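DUF1904 domain-containing protein (Vibrio cholerae O1 biovar eltor str. N16961, PDB 1U9D) is of unknown function but belongs to the DUF1904 family, whose members are probably related to the MIF (tautomerase-like) proteins. Local coordinates at residues Ser31-Leu44 and Gln84-Leu96. Sequence-based numbering, arbitrary orientation.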
ATOM      1  N   SER A  31      18.331 -19.557   7.967  1.00 23.80           N
ATOM      2  CA  SER A  31      17.510 -19.217   9.119  1.00 26.04           C
ATOM      3  C   SER A  31      16.771 -17.898   8.957  1.00 26.64           C
ATOM      4  O   SER A  31      15.643 -17.752   9.427  1.00 28.25           O
ATOM      5  CB  SER A  31      18.385 -19.122  10.373  1.00 26.55           C
ATOM      6  OG  SER A  31      19.140 -20.316  10.557  1.00 31.05           O
ATOM      7  N   LEU A  32      17.428 -16.947   8.302  1.00 26.06           N
ATOM      8  CA  LEU A  32      16.951 -15.586   8.116  1.00 27.21           C
ATOM      9  C   LEU A  32      15.775 -15.474   7.155  1.00 26.52           C
ATOM     10  O   LEU A  32      14.895 -14.633   7.320  1.00 26.84           O
ATOM     11  CB  LEU A  32      18.068 -14.773   7.491  1.00 28.12           C
ATOM     12  CG  LEU A  32      18.451 -13.493   8.164  1.00 33.64           C
ATOM     13  CD1 LEU A  32      19.802 -13.113   7.647  1.00 35.54           C
ATOM     14  CD2 LEU A  32      17.416 -12.455   7.843  1.00 35.65           C
ATOM     15  N   VAL A  33      15.793 -16.290   6.116  1.00 25.13           N
ATOM     16  CA  VAL A  33      14.930 -16.030   4.976  1.00 24.77           C
ATOM     17  C   VAL A  33      13.464 -16.145   5.390  1.00 24.30           C
ATOM     18  O   VAL A  33      12.710 -15.225   5.137  1.00 23.35           O
ATOM     19  CB  VAL A  33      15.272 -16.899   3.764  1.00 25.02           C
ATOM     20  CG1 VAL A  33      14.075 -16.925   2.771  1.00 24.48           C
ATOM     21  CG2 VAL A  33      16.514 -16.350   3.058  1.00 24.75           C
ATOM     22  N   PRO A  34      13.050 -17.207   6.078  1.00 24.47           N
ATOM     23  CA  PRO A  34      11.636 -17.296   6.487  1.00 24.80           C
ATOM     24  C   PRO A  34      11.164 -16.166   7.380  1.00 24.51           C
ATOM     25  O   PRO A  34      10.056 -15.685   7.210  1.00 24.16           O
ATOM     26  CB  PRO A  34      11.550 -18.604   7.277  1.00 24.94           C
ATOM     27  CG  PRO A  34      12.813 -19.363   6.985  1.00 26.13           C
ATOM     28  CD  PRO A  34      13.830 -18.382   6.500  1.00 24.87           C
ATOM     29  N   THR A  35      11.991 -15.736   8.319  1.00 23.46           N
ATOM     30  CA  THR A  35      11.575 -14.657   9.195  1.00 24.20           C
ATOM     31  C   THR A  35      11.573 -13.318   8.471  1.00 22.97           C
ATOM     32  O   THR A  35      10.708 -12.471   8.715  1.00 22.25           O
ATOM     33  CB  THR A  35      12.449 -14.617  10.472  1.00 24.64           C
ATOM     34  OG1 THR A  35      13.813 -14.386  10.124  1.00 28.05           O
ATOM     35  CG2 THR A  35      12.484 -15.963  11.128  1.00 27.29           C
ATOM     36  N   LEU A  36      12.528 -13.113   7.567  1.00 22.35           N
ATOM     37  CA  LEU A  36      12.541 -11.882   6.769  1.00 21.62           C
ATOM     38  C   LEU A  36      11.347 -11.789   5.849  1.00 20.37           C
ATOM     39  O   LEU A  36      10.765 -10.727   5.679  1.00 20.28           O
ATOM     40  CB  LEU A  36      13.812 -11.773   5.919  1.00 22.52           C
ATOM     41  CG  LEU A  36      14.850 -10.767   6.325  1.00 25.83           C
ATOM     42  CD1 LEU A  36      15.827 -10.617   5.152  1.00 27.17           C
ATOM     43  CD2 LEU A  36      14.234  -9.453   6.696  1.00 26.98           C
ATOM     44  N   LEU A  37      10.987 -12.889   5.216  1.00 18.88           N
ATOM     45  CA  LEU A  37       9.835 -12.886   4.325  1.00 19.34           C
ATOM     46  C   LEU A  37       8.558 -12.491   5.085  1.00 19.85           C
ATOM     47  O   LEU A  37       7.768 -11.672   4.615  1.00 19.38           O
ATOM     48  CB  LEU A  37       9.665 -14.256   3.645  1.00 19.43           C
ATOM     49  CG  LEU A  37       8.485 -14.364   2.699  1.00 20.45           C
ATOM     50  CD1 LEU A  37       8.506 -13.257   1.655  1.00 20.99           C
ATOM     51  CD2 LEU A  37       8.482 -15.730   2.032  1.00 22.56           C
ATOM     52  N   ASN A  38       8.379 -13.052   6.273  1.00 20.55           N
ATOM     53  CA  ASN A  38       7.243 -12.729   7.116  1.00 21.32           C
ATOM     54  C   ASN A  38       7.192 -11.236   7.421  1.00 21.11           C
ATOM     55  O   ASN A  38       6.169 -10.583   7.196  1.00 20.86           O
ATOM     56  CB  ASN A  38       7.302 -13.503   8.434  1.00 21.99           C
ATOM     57  CG  ASN A  38       6.961 -14.968   8.281  1.00 24.45           C
ATOM     58  OD1 ASN A  38       6.313 -15.383   7.329  1.00 26.36           O
ATOM     59  ND2 ASN A  38       7.404 -15.762   9.245  1.00 27.44           N
ATOM     60  N   GLU A  39       8.303 -10.690   7.898  1.00 21.42           N
ATOM     61  CA  GLU A  39       8.348  -9.279   8.283  1.00 22.47           C
ATOM     62  C   GLU A  39       8.246  -8.298   7.109  1.00 22.28           C
ATOM     63  O   GLU A  39       7.495  -7.315   7.190  1.00 21.87           O
ATOM     64  CB  GLU A  39       9.562  -8.962   9.171  1.00 23.79           C
ATOM     65  CG  GLU A  39       9.317  -7.707   9.999  1.00 28.63           C
ATOM     66  CD  GLU A  39      10.353  -7.415  11.078  1.00 36.10           C
ATOM     67  OE1 GLU A  39      11.341  -8.166  11.219  1.00 40.26           O
ATOM     68  OE2 GLU A  39      10.170  -6.398  11.795  1.00 38.98           O
ATOM     69  N   LEU A  40       8.956  -8.559   6.013  1.00 21.22           N
ATOM     70  CA  LEU A  40       8.906  -7.658   4.848  1.00 21.42           C
ATOM     71  C   LEU A  40       7.568  -7.676   4.122  1.00 22.41           C
ATOM     72  O   LEU A  40       7.084  -6.638   3.683  1.00 22.78           O
ATOM     73  CB  LEU A  40      10.032  -7.967   3.869  1.00 20.71           C
ATOM     74  CG  LEU A  40      11.432  -7.734   4.429  1.00 22.21           C
ATOM     75  CD1 LEU A  40      12.491  -8.158   3.412  1.00 22.44           C
ATOM     76  CD2 LEU A  40      11.627  -6.276   4.814  1.00 24.45           C
ATOM     77  N   SER A  41       6.948  -8.838   3.996  1.00 23.57           N
ATOM     78  CA  SER A  41       5.692  -8.896   3.254  1.00 24.37           C
ATOM     79  C   SER A  41       4.590  -8.157   4.025  1.00 25.51           C
ATOM     80  O   SER A  41       3.764  -7.480   3.417  1.00 25.16           O
ATOM     81  CB  SER A  41       5.303 -10.329   2.891  1.00 24.45           C
ATOM     82  OG  SER A  41       5.168 -11.130   4.028  1.00 25.81           O
ATOM     83  N   SER A  42       4.616  -8.265   5.355  1.00 26.40           N
ATOM     84  CA  SER A  42       3.727  -7.503   6.234  1.00 27.87           C
ATOM     85  C   SER A  42       3.991  -6.009   6.151  1.00 28.13           C
ATOM     86  O   SER A  42       3.073  -5.200   5.959  1.00 29.03           O
ATOM     87  CB  SER A  42       3.934  -7.914   7.690  1.00 28.13           C
ATOM     88  OG  SER A  42       3.568  -9.255   7.900  1.00 32.14           O
ATOM     89  N   LEU A  43       5.254  -5.648   6.316  1.00 27.64           N
ATOM     90  CA  LEU A  43       5.652  -4.254   6.298  1.00 27.72           C
ATOM     91  C   LEU A  43       5.258  -3.544   5.010  1.00 27.60           C
ATOM     92  O   LEU A  43       4.782  -2.429   5.059  1.00 26.64           O
ATOM     93  CB  LEU A  43       7.146  -4.133   6.489  1.00 28.41           C
ATOM     94  CG  LEU A  43       7.631  -2.695   6.516  1.00 29.90           C
ATOM     95  CD1 LEU A  43       7.226  -2.044   7.845  1.00 31.04           C
ATOM     96  CD2 LEU A  43       9.114  -2.639   6.279  1.00 32.61           C
ATOM     97  N   LEU A  44       5.462  -4.196   3.871  1.00 27.36           N
ATOM     98  CA  LEU A  44       5.280  -3.579   2.563  1.00 28.66           C
ATOM     99  C   LEU A  44       3.933  -3.886   1.934  1.00 29.78           C
ATOM    100  O   LEU A  44       3.628  -3.372   0.853  1.00 29.90           O
ATOM    101  CB  LEU A  44       6.398  -4.015   1.631  1.00 28.22           C
ATOM    102  CG  LEU A  44       7.765  -3.752   2.252  1.00 27.39           C
ATOM    103  CD1 LEU A  44       8.846  -4.267   1.360  1.00 25.19           C
ATOM    104  CD2 LEU A  44       7.987  -2.251   2.589  1.00 29.11           C
ATOM    105  N   GLN A  84      13.033   2.079   6.449  1.00 21.72           N
ATOM    106  CA  GLN A  84      12.422   1.070   7.318  1.00 22.19           C
ATOM    107  C   GLN A  84      12.835  -0.341   6.949  1.00 20.79           C
ATOM    108  O   GLN A  84      13.076  -1.190   7.812  1.00 20.53           O
ATOM    109  CB  GLN A  84      10.897   1.198   7.278  1.00 23.14           C
ATOM    110  CG  GLN A  84      10.362   2.219   8.272  1.00 30.00           C
ATOM    111  CD  GLN A  84       9.899   1.545   9.539  1.00 35.93           C
ATOM    112  OE1 GLN A  84       8.819   0.923   9.567  1.00 39.89           O
ATOM    113  NE2 GLN A  84      10.728   1.604  10.576  1.00 38.18           N
ATOM    114  N   ILE A  85      12.934  -0.595   5.648  1.00 19.71           N
ATOM    115  CA  ILE A  85      13.345  -1.906   5.179  1.00 18.71           C
ATOM    116  C   ILE A  85      14.746  -2.206   5.605  1.00 17.70           C
ATOM    117  O   ILE A  85      15.044  -3.319   6.021  1.00 18.24           O
ATOM    118  CB  ILE A  85      13.223  -2.030   3.654  1.00 18.95           C
ATOM    119  CG1 ILE A  85      11.778  -1.928   3.219  1.00 19.49           C
ATOM    120  CG2 ILE A  85      13.821  -3.366   3.189  1.00 19.64           C
ATOM    121  CD1 ILE A  85      11.627  -1.594   1.763  1.00 23.62           C
ATOM    122  N   ALA A  86      15.627  -1.229   5.438  1.00 18.08           N
ATOM    123  CA  ALA A  86      16.991  -1.366   5.860  1.00 18.85           C
ATOM    124  C   ALA A  86      17.029  -1.686   7.346  1.00 20.01           C
ATOM    125  O   ALA A  86      17.804  -2.518   7.786  1.00 19.47           O
ATOM    126  CB  ALA A  86      17.756  -0.094   5.573  1.00 18.51           C
ATOM    127  N   GLN A  87      16.193  -1.024   8.122  1.00 22.12           N
ATOM    128  CA  GLN A  87      16.182  -1.279   9.568  1.00 23.83           C
ATOM    129  C   GLN A  87      15.700  -2.696   9.926  1.00 23.55           C
ATOM    130  O   GLN A  87      16.300  -3.341  10.785  1.00 23.69           O
ATOM    131  CB  GLN A  87      15.401  -0.202  10.310  1.00 25.39           C
ATOM    132  CG  GLN A  87      15.713  -0.093  11.819  1.00 30.24           C
ATOM    133  CD  GLN A  87      17.177   0.262  12.104  1.00 35.83           C
ATOM    134  OE1 GLN A  87      17.590   1.411  11.904  1.00 39.69           O
ATOM    135  NE2 GLN A  87      17.968  -0.730  12.548  1.00 38.58           N
ATOM    136  N   VAL A  88      14.684  -3.205   9.236  1.00 23.27           N
ATOM    137  CA  VAL A  88      14.198  -4.583   9.456  1.00 23.27           C
ATOM    138  C   VAL A  88      15.267  -5.646   9.158  1.00 22.08           C
ATOM    139  O   VAL A  88      15.527  -6.544   9.964  1.00 22.88           O
ATOM    140  CB  VAL A  88      12.953  -4.889   8.605  1.00 23.74           C
ATOM    141  CG1 VAL A  88      12.625  -6.410   8.639  1.00 24.31           C
ATOM    142  CG2 VAL A  88      11.772  -4.053   9.067  1.00 23.97           C
ATOM    143  N   ILE A  89      15.915  -5.519   8.006  1.00 21.25           N
ATOM    144  CA  ILE A  89      16.936  -6.458   7.585  1.00 20.83           C
ATOM    145  C   ILE A  89      18.075  -6.425   8.590  1.00 20.92           C
ATOM    146  O   ILE A  89      18.590  -7.443   8.979  1.00 20.30           O
ATOM    147  CB  ILE A  89      17.458  -6.106   6.168  1.00 20.72           C
ATOM    148  CG1 ILE A  89      16.385  -6.384   5.116  1.00 19.96           C
ATOM    149  CG2 ILE A  89      18.679  -6.920   5.829  1.00 20.98           C
ATOM    150  CD1 ILE A  89      16.733  -5.858   3.690  1.00 21.13           C
ATOM    151  N   THR A  90      18.466  -5.230   9.007  1.00 21.34           N
ATOM    152  CA  THR A  90      19.585  -5.085   9.908  1.00 22.46           C
ATOM    153  C   THR A  90      19.316  -5.731  11.250  1.00 23.48           C
ATOM    154  O   THR A  90      20.148  -6.495  11.757  1.00 24.36           O
ATOM    155  CB  THR A  90      19.912  -3.600  10.055  1.00 23.16           C
ATOM    156  OG1 THR A  90      20.298  -3.097   8.766  1.00 23.13           O
ATOM    157  CG2 THR A  90      21.124  -3.402  10.924  1.00 23.96           C
ATOM    158  N   ASP A  91      18.133  -5.468  11.777  1.00 24.90           N
ATOM    159  CA  ASP A  91      17.680  -6.011  13.049  1.00 26.60           C
ATOM    160  C   ASP A  91      17.581  -7.536  13.057  1.00 26.31           C
ATOM    161  O   ASP A  91      18.054  -8.183  13.994  1.00 26.72           O
ATOM    162  CB  ASP A  91      16.362  -5.335  13.457  1.00 27.12           C
ATOM    163  CG  ASP A  91      16.585  -3.929  14.030  1.00 33.24           C
ATOM    164  OD1 ASP A  91      17.761  -3.589  14.331  1.00 40.63           O
ATOM    165  OD2 ASP A  91      15.666  -3.088  14.219  1.00 40.23           O
ATOM    166  N   GLN A  92      17.047  -8.135  12.003  1.00 25.64           N
ATOM    167  CA  GLN A  92      17.033  -9.591  11.921  1.00 25.69           C
ATOM    168  C   GLN A  92      18.420 -10.220  11.831  1.00 26.01           C
ATOM    169  O   GLN A  92      18.717 -11.190  12.535  1.00 25.90           O
ATOM    170  CB  GLN A  92      16.163 -10.029  10.759  1.00 26.03           C
ATOM    171  CG  GLN A  92      14.708  -9.646  11.007  1.00 27.90           C
ATOM    172  CD  GLN A  92      13.717 -10.621  10.425  1.00 31.08           C
ATOM    173  OE1 GLN A  92      12.510 -10.378  10.481  1.00 34.44           O
ATOM    174  NE2 GLN A  92      14.208 -11.705   9.839  1.00 31.72           N
ATOM    175  N   ILE A  93      19.293  -9.657  10.999  1.00 26.05           N
ATOM    176  CA  ILE A  93      20.662 -10.140  10.917  1.00 27.60           C
ATOM    177  C   ILE A  93      21.382  -9.998  12.272  1.00 28.10           C
ATOM    178  O   ILE A  93      22.141 -10.876  12.649  1.00 28.48           O
ATOM    179  CB  ILE A  93      21.452  -9.433   9.772  1.00 28.18           C
ATOM    180  CG1 ILE A  93      21.320 -10.211   8.465  1.00 30.13           C
ATOM    181  CG2 ILE A  93      22.921  -9.344  10.086  1.00 29.03           C
ATOM    182  CD1 ILE A  93      20.455  -9.565   7.447  1.00 32.01           C
ATOM    183  N   ARG A  94      21.137  -8.919  12.998  1.00 29.36           N
ATOM    184  CA  ARG A  94      21.786  -8.713  14.301  1.00 31.33           C
ATOM    185  C   ARG A  94      21.408  -9.768  15.326  1.00 32.29           C
ATOM    186  O   ARG A  94      22.222 -10.167  16.173  1.00 32.35           O
ATOM    187  CB  ARG A  94      21.466  -7.334  14.840  1.00 31.86           C
ATOM    188  CG  ARG A  94      22.166  -6.282  14.033  1.00 34.99           C
ATOM    189  CD  ARG A  94      22.380  -4.987  14.694  1.00 39.27           C
ATOM    190  NE  ARG A  94      23.646  -4.398  14.269  1.00 43.74           N
ATOM    191  CZ  ARG A  94      23.921  -3.104  14.332  1.00 47.48           C
ATOM    192  NH1 ARG A  94      23.029  -2.241  14.809  1.00 48.45           N
ATOM    193  NH2 ARG A  94      25.103  -2.665  13.921  1.00 49.41           N
ATOM    194  N   GLN A  95      20.172 -10.227  15.230  1.00 32.73           N
ATOM    195  CA  GLN A  95      19.697 -11.330  16.039  1.00 33.91           C
ATOM    196  C   GLN A  95      20.505 -12.599  15.886  1.00 33.55           C
ATOM    197  O   GLN A  95      20.664 -13.337  16.840  1.00 33.37           O
ATOM    198  CB  GLN A  95      18.257 -11.639  15.663  1.00 34.68           C
ATOM    199  CG  GLN A  95      17.548 -12.472  16.672  1.00 38.17           C
ATOM    200  CD  GLN A  95      16.260 -11.821  17.075  1.00 43.55           C
ATOM    201  OE1 GLN A  95      15.281 -11.887  16.329  1.00 46.57           O
ATOM    202  NE2 GLN A  95      16.252 -11.157  18.238  1.00 46.81           N
ATOM    203  N   LEU A  96      20.992 -12.867  14.681  1.00 33.16           N
ATOM    204  CA  LEU A  96      21.736 -14.090  14.415  1.00 33.94           C
ATOM    205  C   LEU A  96      23.247 -13.880  14.469  1.00 34.35           C
ATOM    206  O   LEU A  96      23.971 -14.825  14.736  1.00 35.04           O
ATOM    207  CB  LEU A  96      21.324 -14.665  13.062  1.00 33.44           C
ATOM    208  CG  LEU A  96      19.804 -14.786  12.917  1.00 34.75           C
ATOM    209  CD1 LEU A  96      19.382 -14.955  11.460  1.00 36.85           C
ATOM    210  CD2 LEU A  96      19.289 -15.931  13.762  1.00 35.19           C
TER
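Val88 and Gln92 of helix 84-96 are the two knobs that fit into helix 31-44. Val88 sits among Leu36, Glu39, Leu40 and Leu43. Gln92, one turn on, sits among Leu32, Thr35, Leu36 and Glu39. The helices run roughly antiparallel, with their axes at 146° and 10.4 Å apart at closest approach.

Apolar contacts make up most of the interface. At one end, Leu32 reaches across with its two methyl branches divided. CD1 presses on Ile93 CG1 at 3.4 Å, tighter than usual for two carbons, while CD2 lies against Gln92. Leu96 CD1 comes up to Leu32 CG at 3.7 Å. In the middle, Leu36 CD2 touches Val88 CG1 and Ile89 CG1, and Leu40 CD2 meets Val88 CG1 and Ile85 CG2. At the other end, Ile85 CD1 meets both methyls of Leu44, with CD2 at 3.8 Å. Leu43 has CG anti to its backbone N (chi1 -179°), and its CD2 reaches Ile85 CG1 and Val88 CG2.

Thr35 and Glu39 lie beside the amide of Gln92. The amide and the Glu39 carboxylate have their planes 30° apart. Which end of the amide is O and which is N is uncertain, so neither atom is given a partner. Glu39 and Val88 come from opposite directions, and Val88 CG1 meets the extended end of Glu39, 3.4 Å from OE1.

The two helices pack side by side on one face of the four-stranded mixed sheet. Leu36, Leu40 and Ile89 rest on Leu19 of the strand 18-22. Ile85 reaches Trp74 and Phe107, and Ile89 also touches Val70 and Val105. The pair forms the helical layer over the sheet, consistent with the two-layer alpha/beta fold of the MIF clan.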